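Local structure of antibiotic biosynthesis monooxygenase (2RIL) at residues L8-V14 with Y54-A60; F32-Q36 with A71-M75; E65-Y69 with A92-V96. The protein probably acts as a monooxygenase, as a dimeric member of the antibiotic biosynthesis monooxygenase family of alpha/beta-barrel proteins. The contacts are given in a common frame with arbitrary orientation. Numbering follows the deposited sequence.

Interaction 1: L8-V14 with Y54-A60; sequences LINPFKV and YQLINVA
Two extended segments run antiparallel, the axes of 8-12 and 56-60 approaching to 4.6 Å with 171° between their directions. The register pairs L8 with A60, N10 with N58 and F12 with L56 as hydrogen-bonded pairs, CA to CA 5.0, 5.1 and 5.3 Å; I9 with V59 and P11 with I57 are the non-hydrogen-bonded pairs, at 4.7 and 4.2 Å. L8 N to A60 O is 2.8 Å, A60 N to L8 O 2.9 Å, N10 N to N58 O 2.9 Å and N58 N to N10 O 2.9 Å; the F12/L56 pair closes with one bond, F12 N to L56 O at 2.8 Å. P11 sits at a non-hydrogen-bonded position, so its missing NH costs this ladder nothing. Past F12 the ladder gives way to a water bridge: one molecule accepts from V14 N and Q55 N, both at 2.9 Å. The paired parts belong to the two central strands, 6-12 and 56-62, of the four-stranded antiparallel sheet of a ferredoxin-like alpha/beta fold, as in other dimeric alpha/beta-barrel proteins. Side chains alternate between its faces. L8, N10, F12, L56, N58 and A60 lie on the helix side, where L56 and N58 touch helix 19-33; F12 (chi1 m) lays CD2 4.1 Å from L56 CB, and V14 CG2 reaches L56 CD1 at 4.0 Å. I9, P11, I57 and V59 point to the other face, where I9 packs on I57 of the second subunit; within the chain I9 CG2 meets I57 CG2 at 3.7 Å. P11 CB sits 3.6 Å from the Y54 ring centroid, a CH-pi contact over the face, while Y54 OH hydrogen-bonds Y54 OH of the second subunit.

Interaction 2: F32-Q36 with A71-M75; sequences FMAQQ and AAQKM
This is helix-to-helix packing near the protein surface, where the C-terminal end of helix 19-33 and the turn there meet the middle of helix 65-79. The chain leaves helix 19-33 through a type I turn from M33 to Q36, with Q36 N 3.0 Å from M33 O, and Q36 itself is extended (phi/psi -94/145). Segment 71-75 is regular helix, M75 N to A71 O 2.9 Å. The nearest CA pairs are Q36 with A71 at 6.0 Å and F32 with M75 at 7.3 Å. No direct hydrogen bond crosses; the contact is mainly apolar. F32 (chi1 t) aims its ring at the other helix, CE2 3.5 Å from M75 CA and CZ 3.9 Å from K74 CB. M33 and M75 are both selenomethionines: M33 SE lies 3.8 Å from A71 CB and 3.9 Å from M75 SE. Q36 CB packs on A71 CB at 3.8 Å. The Q36 side-chain amide is used twice, NE2 donating to F32 O at 3.1 Å across the turn, and OE1 accepting from a water at 2.9 Å that in turn accepts from K74 NZ at 2.6 Å, bridging the segments at their exposed edge. Beyond the pair, F32 extends along helix 65-79 to A78 and L79, whereas M33 and A71 both rest on W62 at the end of strand 56-62, with F68 of helix 65-79 also against M33.

Interaction 3: E65-Y69 with A92-V96; sequences EADFY and ALYRV
In this ferredoxin-like fold the first turn of helix 65-79 lies over strand 92-98, outermost within this chain, the short segments running nearly antiparallel at 160°, axes 10.8 Å apart; the nearest CA pair is E65 with L93, at 7.8 Å. Polar contact across is thin. R95 NH2 donates to E65 OE2 at 3.4 Å, a weak hydrogen bond within a salt bridge, and the guanidinium is better served by backbone: NE bonds P5 O, NH2 bonds A4 O. Within the helix Y69 N donates to E65 O at 2.9 Å, and Y69 OH stands 3.1 Å from E65 OE1. On the strand, Y94 pairs with T7 through the backbone, Y94 OH hydrogen-bonds Y54 O of the second subunit, and a strand of that subunit pairs antiparallel with Y94-V96, carrying the sheet across the interface. Apolar packing centres on L93 (chi1 m, chi2 t), its CD1 3.8 Å from Y69 CE1 and 3.9 Å from E65 CG; its CD2 sits over the face of F68 (chi1 t), 3.9 Å from the ring centroid and 15° off the normal, a CH-pi contact.

In the fold
Interaction 1 is the buried one, centred about 6 Å from the chain centre; interactions 2 and 3 are surface contacts, each about 11 Å out. Backbone ladder bonds dominate the sheet core, whereas the two outer contacts rely on side chains, with a water bridge in interaction 2 and a salt bridge whose hydrogen bond is weak in interaction 3. Those two share helix 65-79 and touch where M33 CE lies 4.0 Å from F68 CE1. Interactions 1 and 3 join through neighbouring strands 6-12 and 92-98, I9 N lying 3.0 Å from A92 O, and both reach the second subunit; interaction 2 does not. Interactions 1 and 2 stay apart, nearest atoms about 6 Å.

Interaction 1: L8-V14 with Y54-A60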
# COMPACT_ATOMS: atom_id res chain seq x y z
N LEU A 8 -1.80 8.41 -1.72
CA LEU A 8 -1.34 7.78 -2.95
C LEU A 8 -0.75 6.43 -2.54
O LEU A 8 0.11 6.40 -1.68
CB LEU A 8 -0.25 8.65 -3.60
CG LEU A 8 0.60 8.01 -4.70
CD1 LEU A 8 -0.22 7.81 -5.96
CD2 LEU A 8 1.89 8.73 -4.99
N ILE A 9 -1.18 5.34 -3.19
CA ILE A 9 -0.48 4.07 -3.06
C ILE A 9 0.01 3.72 -4.45
O ILE A 9 -0.78 3.70 -5.41
CB ILE A 9 -1.33 2.96 -2.44
CG1 ILE A 9 -1.88 3.39 -1.08
CG2 ILE A 9 -0.48 1.72 -2.31
CD1 ILE A 9 -2.86 2.39 -0.42
N ASN A 10 1.31 3.50 -4.56
CA ASN A 10 1.95 3.21 -5.83
C ASN A 10 2.83 1.98 -5.72
O ASN A 10 3.95 2.04 -5.21
CB ASN A 10 2.79 4.41 -6.29
CG ASN A 10 3.14 4.36 -7.74
OD1 ASN A 10 2.80 3.38 -8.40
ND2 ASN A 10 3.83 5.40 -8.25
N PRO A 11 2.29 0.82 -6.12
CA PRO A 11 3.07 -0.42 -6.12
C PRO A 11 3.92 -0.51 -7.36
O PRO A 11 3.42 -0.26 -8.46
CB PRO A 11 1.99 -1.51 -6.13
CG PRO A 11 0.87 -0.92 -6.86
CD PRO A 11 0.93 0.59 -6.62
N PHE A 12 5.20 -0.83 -7.17
CA PHE A 12 6.16 -0.94 -8.28
C PHE A 12 6.62 -2.37 -8.56
O PHE A 12 7.02 -3.08 -7.67
CB PHE A 12 7.41 -0.14 -7.94
CG PHE A 12 7.20 1.36 -7.87
CD1 PHE A 12 7.20 2.11 -8.98
CD2 PHE A 12 7.02 2.00 -6.66
CE1 PHE A 12 7.02 3.48 -8.93
CE2 PHE A 12 6.84 3.35 -6.61
CZ PHE A 12 6.83 4.09 -7.76
N LYS A 13 6.63 -2.74 -9.84
CA LYS A 13 7.29 -3.96 -10.28
C LYS A 13 8.73 -3.58 -10.60
O LYS A 13 8.97 -2.80 -11.51
CB LYS A 13 6.60 -4.56 -11.49
CG LYS A 13 5.20 -5.01 -11.16
CD LYS A 13 4.55 -5.78 -12.31
CE LYS A 13 3.17 -6.19 -11.95
NZ LYS A 13 2.58 -7.14 -12.97
N VAL A 14 9.64 -4.12 -9.80
CA VAL A 14 11.07 -3.84 -9.89
C VAL A 14 11.77 -4.97 -10.64
O VAL A 14 11.61 -6.14 -10.29
CB VAL A 14 11.66 -3.72 -8.47
CG1 VAL A 14 13.21 -3.45 -8.53
CG2 VAL A 14 10.94 -2.61 -7.70
N TYR A 54 5.54 -6.86 -5.82
CA TYR A 54 5.89 -5.45 -5.72
C TYR A 54 7.01 -5.30 -4.69
O TYR A 54 6.74 -5.27 -3.48
CB TYR A 54 4.63 -4.66 -5.32
CG TYR A 54 3.53 -4.77 -6.33
CD1 TYR A 54 3.70 -4.29 -7.61
CD2 TYR A 54 2.29 -5.34 -5.99
CE1 TYR A 54 2.67 -4.36 -8.55
CE2 TYR A 54 1.27 -5.39 -6.91
CZ TYR A 54 1.47 -4.94 -8.19
OH TYR A 54 0.44 -5.02 -9.11
N GLN A 55 8.27 -5.23 -5.13
CA GLN A 55 9.36 -5.12 -4.18
C GLN A 55 9.40 -3.72 -3.53
O GLN A 55 10.01 -3.57 -2.48
CB GLN A 55 10.73 -5.42 -4.80
CG GLN A 55 11.04 -6.88 -5.06
CD GLN A 55 12.50 -7.04 -5.43
OE1 GLN A 55 13.37 -6.90 -4.58
NE2 GLN A 55 12.76 -7.35 -6.69
N LEU A 56 8.77 -2.73 -4.17
CA LEU A 56 8.59 -1.39 -3.62
C LEU A 56 7.14 -0.99 -3.72
O LEU A 56 6.52 -1.21 -4.74
CB LEU A 56 9.40 -0.31 -4.33
CG LEU A 56 10.92 -0.47 -4.24
CD1 LEU A 56 11.59 0.50 -5.26
CD2 LEU A 56 11.43 -0.25 -2.82
N ILE A 57 6.60 -0.41 -2.64
CA ILE A 57 5.29 0.22 -2.65
C ILE A 57 5.38 1.52 -1.91
O ILE A 57 5.75 1.52 -0.73
CB ILE A 57 4.15 -0.63 -2.00
CG1 ILE A 57 4.04 -2.01 -2.67
CG2 ILE A 57 2.84 0.13 -2.06
CD1 ILE A 57 2.89 -2.88 -2.17
N ASN A 58 5.12 2.63 -2.59
CA ASN A 58 5.11 3.92 -1.91
C ASN A 58 3.72 4.24 -1.41
O ASN A 58 2.71 3.99 -2.09
CB ASN A 58 5.59 5.05 -2.81
CG ASN A 58 5.79 6.34 -2.04
OD1 ASN A 58 6.31 6.30 -0.91
ND2 ASN A 58 5.41 7.47 -2.63
N VAL A 59 3.65 4.83 -0.21
CA VAL A 59 2.41 5.28 0.39
C VAL A 59 2.62 6.72 0.83
O VAL A 59 3.37 6.96 1.76
CB VAL A 59 1.99 4.40 1.57
CG1 VAL A 59 0.57 4.87 2.08
CG2 VAL A 59 1.90 2.90 1.22
N ALA A 60 1.99 7.67 0.13
CA ALA A 60 2.20 9.11 0.38
C ALA A 60 0.89 9.77 0.76
O ALA A 60 -0.17 9.35 0.30
CB ALA A 60 2.72 9.79 -0.86
O HOH W 1 8.85 -6.13 -7.85
O HOH W 2 10.90 -7.89 -8.67

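Interaction 2: F32-Q36 with A71-M75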
# COMPACT_ATOMS: atom_id res chain seq x y z
N PHE A 32 11.17 16.04 -6.21
CA PHE A 32 10.30 16.97 -6.93
C PHE A 32 8.95 17.11 -6.23
O PHE A 32 8.49 18.19 -5.95
CB PHE A 32 10.05 16.49 -8.37
CG PHE A 32 9.14 17.38 -9.13
CD1 PHE A 32 9.63 18.51 -9.79
CD2 PHE A 32 7.77 17.15 -9.15
CE1 PHE A 32 8.77 19.35 -10.46
CE2 PHE A 32 6.92 17.96 -9.86
CZ PHE A 32 7.43 19.07 -10.51
N MSE A 33 8.33 16.00 -5.90
CA MSE A 33 6.97 16.05 -5.32
C MSE A 33 6.95 16.73 -3.96
O MSE A 33 5.98 17.43 -3.61
CB MSE A 33 6.42 14.63 -5.21
CG MSE A 33 6.07 13.99 -6.55
SE MSE A 33 4.84 15.04 -7.63
CE MSE A 33 3.26 13.88 -7.54
N ALA A 34 8.03 16.58 -3.22
CA ALA A 34 8.09 17.09 -1.87
C ALA A 34 8.09 18.60 -1.83
O ALA A 34 7.80 19.20 -0.77
CB ALA A 34 9.32 16.49 -1.11
N GLN A 35 8.40 19.22 -2.97
CA GLN A 35 8.35 20.67 -3.14
C GLN A 35 7.02 21.25 -3.57
O GLN A 35 6.86 22.48 -3.69
CB GLN A 35 9.41 21.08 -4.18
CG GLN A 35 10.80 20.77 -3.67
CD GLN A 35 11.14 21.66 -2.47
OE1 GLN A 35 11.00 22.90 -2.54
NE2 GLN A 35 11.53 21.05 -1.36
N GLN A 36 6.04 20.38 -3.78
CA GLN A 36 4.77 20.78 -4.36
C GLN A 36 3.78 21.11 -3.28
O GLN A 36 3.78 20.48 -2.20
CB GLN A 36 4.22 19.70 -5.27
CG GLN A 36 5.19 19.30 -6.38
CD GLN A 36 5.67 20.45 -7.16
OE1 GLN A 36 4.88 21.29 -7.65
NE2 GLN A 36 6.99 20.50 -7.34
N ALA A 71 0.30 18.44 -8.86
CA ALA A 71 1.70 18.06 -8.71
C ALA A 71 2.06 17.00 -9.75
O ALA A 71 3.12 17.05 -10.37
CB ALA A 71 1.91 17.50 -7.32
N ALA A 72 1.16 16.04 -9.97
CA ALA A 72 1.40 14.98 -10.99
C ALA A 72 1.53 15.55 -12.42
O ALA A 72 2.39 15.12 -13.22
CB ALA A 72 0.30 13.90 -10.93
N GLN A 73 0.69 16.54 -12.74
CA GLN A 73 0.76 17.23 -14.05
C GLN A 73 2.09 17.95 -14.18
O GLN A 73 2.79 17.84 -15.21
CB GLN A 73 -0.41 18.21 -14.18
CG GLN A 73 -0.37 18.96 -15.55
CD GLN A 73 -1.42 20.07 -15.79
OE1 GLN A 73 -2.57 19.96 -15.38
NE2 GLN A 73 -1.03 21.11 -16.59
N LYS A 74 2.49 18.66 -13.13
CA LYS A 74 3.82 19.31 -13.15
C LYS A 74 4.99 18.34 -13.29
O LYS A 74 5.97 18.64 -14.00
CB LYS A 74 4.03 20.23 -11.94
CG LYS A 74 3.08 21.41 -11.86
CD LYS A 74 3.52 22.32 -10.72
CE LYS A 74 2.59 23.52 -10.56
NZ LYS A 74 1.54 23.37 -9.50
N MSE A 75 4.87 17.17 -12.66
CA MSE A 75 5.89 16.13 -12.71
C MSE A 75 6.14 15.62 -14.13
O MSE A 75 7.29 15.32 -14.49
CB MSE A 75 5.51 14.95 -11.77
CG MSE A 75 6.71 14.14 -11.25
SE MSE A 75 6.22 12.48 -10.27
CE MSE A 75 5.78 11.53 -11.87
O HOH W 3 2.03 21.41 -7.94

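Interaction 3: E65-Y69 with A92-V96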
# COMPACT_ATOMS: atom_id res chain seq x y z
N GLU A 65 -6.95 15.83 -3.16
CA GLU A 65 -6.88 15.31 -4.52
C GLU A 65 -6.35 16.39 -5.47
O GLU A 65 -5.49 16.09 -6.32
CB GLU A 65 -8.26 14.86 -5.02
CG GLU A 65 -8.77 13.58 -4.48
CD GLU A 65 -10.15 13.23 -5.02
OE1 GLU A 65 -10.29 13.15 -6.24
OE2 GLU A 65 -11.07 13.02 -4.22
N ALA A 66 -6.89 17.60 -5.38
CA ALA A 66 -6.47 18.67 -6.27
C ALA A 66 -4.97 18.89 -6.20
O ALA A 66 -4.29 19.07 -7.22
CB ALA A 66 -7.20 19.97 -5.90
N ASP A 67 -4.43 18.95 -4.97
CA ASP A 67 -2.99 19.14 -4.83
C ASP A 67 -2.18 18.04 -5.47
O ASP A 67 -1.18 18.29 -6.19
CB ASP A 67 -2.58 19.35 -3.39
CG ASP A 67 -3.04 20.66 -2.83
OD1 ASP A 67 -3.32 21.56 -3.60
OD2 ASP A 67 -3.06 20.86 -1.58
N PHE A 68 -2.59 16.81 -5.23
CA PHE A 68 -1.88 15.73 -5.89
C PHE A 68 -1.93 15.79 -7.42
O PHE A 68 -0.89 15.64 -8.09
CB PHE A 68 -2.44 14.36 -5.43
CG PHE A 68 -1.84 13.23 -6.19
CD1 PHE A 68 -0.60 12.76 -5.86
CD2 PHE A 68 -2.48 12.74 -7.31
CE1 PHE A 68 0.02 11.79 -6.64
CE2 PHE A 68 -1.87 11.74 -8.08
CZ PHE A 68 -0.62 11.29 -7.74
N TYR A 69 -3.13 16.01 -7.98
CA TYR A 69 -3.28 16.03 -9.44
C TYR A 69 -2.49 17.16 -10.07
O TYR A 69 -1.90 16.97 -11.13
CB TYR A 69 -4.74 16.12 -9.86
CG TYR A 69 -5.64 15.02 -9.45
CD1 TYR A 69 -5.30 13.71 -9.64
CD2 TYR A 69 -6.91 15.31 -8.96
CE1 TYR A 69 -6.19 12.67 -9.22
CE2 TYR A 69 -7.77 14.32 -8.60
CZ TYR A 69 -7.41 13.01 -8.74
OH TYR A 69 -8.35 12.08 -8.36
N ALA A 92 -2.49 5.10 -7.68
CA ALA A 92 -3.89 5.48 -7.50
C ALA A 92 -4.06 6.16 -6.15
O ALA A 92 -3.27 5.93 -5.23
CB ALA A 92 -4.81 4.23 -7.63
N LEU A 93 -5.12 6.95 -6.04
CA LEU A 93 -5.46 7.65 -4.79
C LEU A 93 -6.52 6.87 -4.04
O LEU A 93 -7.42 6.27 -4.62
CB LEU A 93 -6.00 9.06 -5.04
CG LEU A 93 -5.02 10.06 -5.61
CD1 LEU A 93 -5.71 11.46 -5.67
CD2 LEU A 93 -3.69 10.09 -4.85
N TYR A 94 -6.44 6.97 -2.70
CA TYR A 94 -7.24 6.21 -1.75
C TYR A 94 -7.64 7.06 -0.57
O TYR A 94 -6.97 8.06 -0.27
CB TYR A 94 -6.40 5.02 -1.17
CG TYR A 94 -6.07 4.00 -2.22
CD1 TYR A 94 -5.00 4.15 -3.09
CD2 TYR A 94 -6.83 2.83 -2.34
CE1 TYR A 94 -4.74 3.24 -4.08
CE2 TYR A 94 -6.55 1.89 -3.32
CZ TYR A 94 -5.51 2.10 -4.20
OH TYR A 94 -5.26 1.24 -5.27
N ARG A 95 -8.67 6.60 0.12
CA ARG A 95 -8.93 7.09 1.48
C ARG A 95 -9.10 5.90 2.39
O ARG A 95 -9.49 4.82 1.95
CB ARG A 95 -10.14 8.02 1.54
CG ARG A 95 -9.72 9.39 0.96
CD ARG A 95 -10.50 10.56 1.50
NE ARG A 95 -10.19 11.80 0.79
CZ ARG A 95 -10.71 12.17 -0.38
NH1 ARG A 95 -11.62 11.40 -1.00
NH2 ARG A 95 -10.32 13.32 -0.92
N VAL A 96 -8.82 6.07 3.67
CA VAL A 96 -8.96 4.98 4.63
C VAL A 96 -10.43 4.85 5.00
O VAL A 96 -11.07 5.82 5.38
CB VAL A 96 -8.09 5.23 5.89
CG1 VAL A 96 -8.33 4.12 6.94
CG2 VAL A 96 -6.59 5.28 5.52